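Local structure of molybdopterin synthase catalytic subunit (Helicobacter pylori, 3RPF) at residues A[22-25]-A[26-30]. The protein probably converts precursor Z into molybdopterin by building a dithiolene from two sulfur atoms that the carrier protein MoaD supplies. Numbering follows the deposited sequence.
Sequences QEEA and CAKNF
The carbonyl oxygen of Ala25 takes two backbone donors: Phe30 N at 2.9 Å in a nearly straight bond (164°), and, only weakly, Lys28 N, which bonds chiefly to Glu24 O at 2.9 Å. With Asn29 N bonded to Cys26 O at 3.0 Å, this is the Schellman motif, here ending helix 14-27. Asn29 is its C-prime residue: a positive phi turns the chain back, and its side-chain OD1 accepts Lys42 N of the second subunit. The bonds from Cys26 N to Gln22 O and from Ala27 N to Glu23 O, both 2.9 Å, come before that of Lys28 N to Glu24 O, the last of the regular series.

On the flank of the helix, Glu24 and Lys28 run side by side as two extended chains. CG of Glu24 stands anti to the backbone N (chi1 -174°), which carries the carboxylate alongside the lysine. Lys28 NZ forms a salt bridge with OE2 of Glu24 at 2.7 Å from the anti side, 30° out of the carboxylate plane; OE1 pairs with Lys77, so two cations probably stabilise the charged carboxylate. The turn sets Phe30 CB 4.3 Å from Ala25 CB, the apolar contact of the motif, and both side chains rest on Met97 of strand 90-98, while Lys28 CB lies over the centre of the Phe30 ring, 3.6 Å above its plane.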
ATOM      1  N   GLN A  22       7.240  -2.411  11.791  1.00 28.05           N
ATOM      2  CA  GLN A  22       8.213  -1.375  11.464  1.00 34.73           C
ATOM      3  C   GLN A  22       9.553  -1.670  12.091  1.00 33.80           C
ATOM      4  O   GLN A  22      10.586  -1.515  11.451  1.00 34.86           O
ATOM      5  CB  GLN A  22       7.736  -0.003  11.939  1.00 42.00           C
ATOM      6  CG  GLN A  22       7.057   0.813  10.872  1.00 51.16           C
ATOM      7  CD  GLN A  22       6.407   2.046  11.445  1.00 61.69           C
ATOM      8  OE1 GLN A  22       5.299   1.982  11.988  1.00 64.28           O
ATOM      9  NE2 GLN A  22       7.098   3.178  11.350  1.00 60.27           N
ATOM     10  N   GLU A  23       9.534  -2.079  13.355  1.00 32.19           N
ATOM     11  CA  GLU A  23      10.760  -2.453  14.044  1.00 35.58           C
ATOM     12  C   GLU A  23      11.477  -3.548  13.268  1.00 33.80           C
ATOM     13  O   GLU A  23      12.698  -3.525  13.132  1.00 35.45           O
ATOM     14  CB  GLU A  23      10.463  -2.892  15.476  1.00 44.79           C
ATOM     15  CG  GLU A  23       9.956  -1.757  16.360  1.00 57.09           C
ATOM     16  CD  GLU A  23       9.655  -2.200  17.778  1.00 67.72           C
ATOM     17  OE1 GLU A  23       9.506  -3.424  18.005  1.00 73.20           O
ATOM     18  OE2 GLU A  23       9.565  -1.322  18.668  1.00 67.71           O
ATOM     19  N   GLU A  24      10.716  -4.501  12.742  1.00 32.99           N
ATOM     20  CA  GLU A  24      11.303  -5.539  11.906  1.00 31.04           C
ATOM     21  C   GLU A  24      11.909  -4.911  10.651  1.00 30.14           C
ATOM     22  O   GLU A  24      13.015  -5.259  10.248  1.00 28.93           O
ATOM     23  CB  GLU A  24      10.264  -6.602  11.531  1.00 30.64           C
ATOM     24  CG  GLU A  24      10.847  -7.796  10.770  1.00 34.36           C
ATOM     25  CD  GLU A  24       9.794  -8.844  10.430  1.00 36.29           C
ATOM     26  OE1 GLU A  24       8.753  -8.889  11.122  1.00 33.54           O
ATOM     27  OE2 GLU A  24      10.003  -9.626   9.474  1.00 35.24           O
ATOM     28  N   ALA A  25      11.190  -3.966  10.051  1.00 27.37           N
ATOM     29  CA  ALA A  25      11.652  -3.319   8.832  1.00 27.60           C
ATOM     30  C   ALA A  25      13.016  -2.686   9.078  1.00 30.20           C
ATOM     31  O   ALA A  25      13.937  -2.823   8.270  1.00 30.14           O
ATOM     32  CB  ALA A  25      10.643  -2.260   8.371  1.00 27.84           C
ATOM     33  N   CYS A  26      13.146  -2.005  10.211  1.00 30.37           N
ATOM     34  CA  CYS A  26      14.403  -1.355  10.554  1.00 36.72           C
ATOM     35  C   CYS A  26      15.510  -2.377  10.867  1.00 38.48           C
ATOM     36  O   CYS A  26      16.644  -2.236  10.403  1.00 32.36           O
ATOM     37  CB  CYS A  26      14.195  -0.380  11.719  1.00 42.36           C
ATOM     38  SG  CYS A  26      13.112   1.052  11.325  1.00 53.48           S
ATOM     39  N   ALA A  27      15.181  -3.410  11.636  1.00 32.84           N
ATOM     40  CA  ALA A  27      16.162  -4.429  11.991  1.00 30.70           C
ATOM     41  C   ALA A  27      16.666  -5.185  10.771  1.00 29.58           C
ATOM     42  O   ALA A  27      17.779  -5.705  10.777  1.00 35.66           O
ATOM     43  CB  ALA A  27      15.588  -5.401  13.013  1.00 33.91           C
ATOM     44  N   LYS A  28      15.857  -5.251   9.721  1.00 22.69           N
ATOM     45  CA  LYS A  28      16.291  -5.936   8.503  1.00 21.74           C
ATOM     46  C   LYS A  28      16.849  -4.961   7.463  1.00 27.66           C
ATOM     47  O   LYS A  28      17.096  -5.340   6.310  1.00 30.36           O
ATOM     48  CB  LYS A  28      15.147  -6.753   7.920  1.00 24.85           C
ATOM     49  CG  LYS A  28      14.920  -8.075   8.679  1.00 31.37           C
ATOM     50  CD  LYS A  28      13.668  -8.820   8.234  1.00 31.65           C
ATOM     51  CE  LYS A  28      13.584 -10.166   8.968  1.00 37.42           C
ATOM     52  NZ  LYS A  28      12.311 -10.902   8.714  1.00 39.31           N
ATOM     53  N   ASN A  29      17.033  -3.708   7.868  1.00 29.51           N
ATOM     54  CA  ASN A  29      17.588  -2.687   6.975  1.00 26.50           C
ATOM     55  C   ASN A  29      16.749  -2.529   5.703  1.00 29.62           C
ATOM     56  O   ASN A  29      17.296  -2.343   4.611  1.00 25.97           O
ATOM     57  CB  ASN A  29      19.035  -3.040   6.626  1.00 31.39           C
ATOM     58  CG  ASN A  29      19.785  -1.884   5.982  1.00 36.30           C
ATOM     59  OD1 ASN A  29      19.590  -0.716   6.338  1.00 30.39           O
ATOM     60  ND2 ASN A  29      20.650  -2.207   5.027  1.00 35.49           N
ATOM     61  N   PHE A  30      15.420  -2.592   5.845  1.00 20.15           N
ATOM     62  CA  PHE A  30      14.509  -2.394   4.720  1.00 20.63           C
ATOM     63  C   PHE A  30      14.280  -0.926   4.390  1.00 24.42           C
ATOM     64  O   PHE A  30      14.359  -0.070   5.268  1.00 27.53           O
ATOM     65  CB  PHE A  30      13.143  -3.054   5.010  1.00 19.50           C
ATOM     66  CG  PHE A  30      13.177  -4.561   4.958  1.00 21.45           C
ATOM     67  CD1 PHE A  30      14.227  -5.222   4.337  1.00 24.39           C
ATOM     68  CD2 PHE A  30      12.144  -5.310   5.507  1.00 27.51           C
ATOM     69  CE1 PHE A  30      14.260  -6.611   4.280  1.00 33.37           C
ATOM     70  CE2 PHE A  30      12.166  -6.700   5.458  1.00 31.16           C
ATOM     71  CZ  PHE A  30      13.224  -7.354   4.839  1.00 33.81           C
TER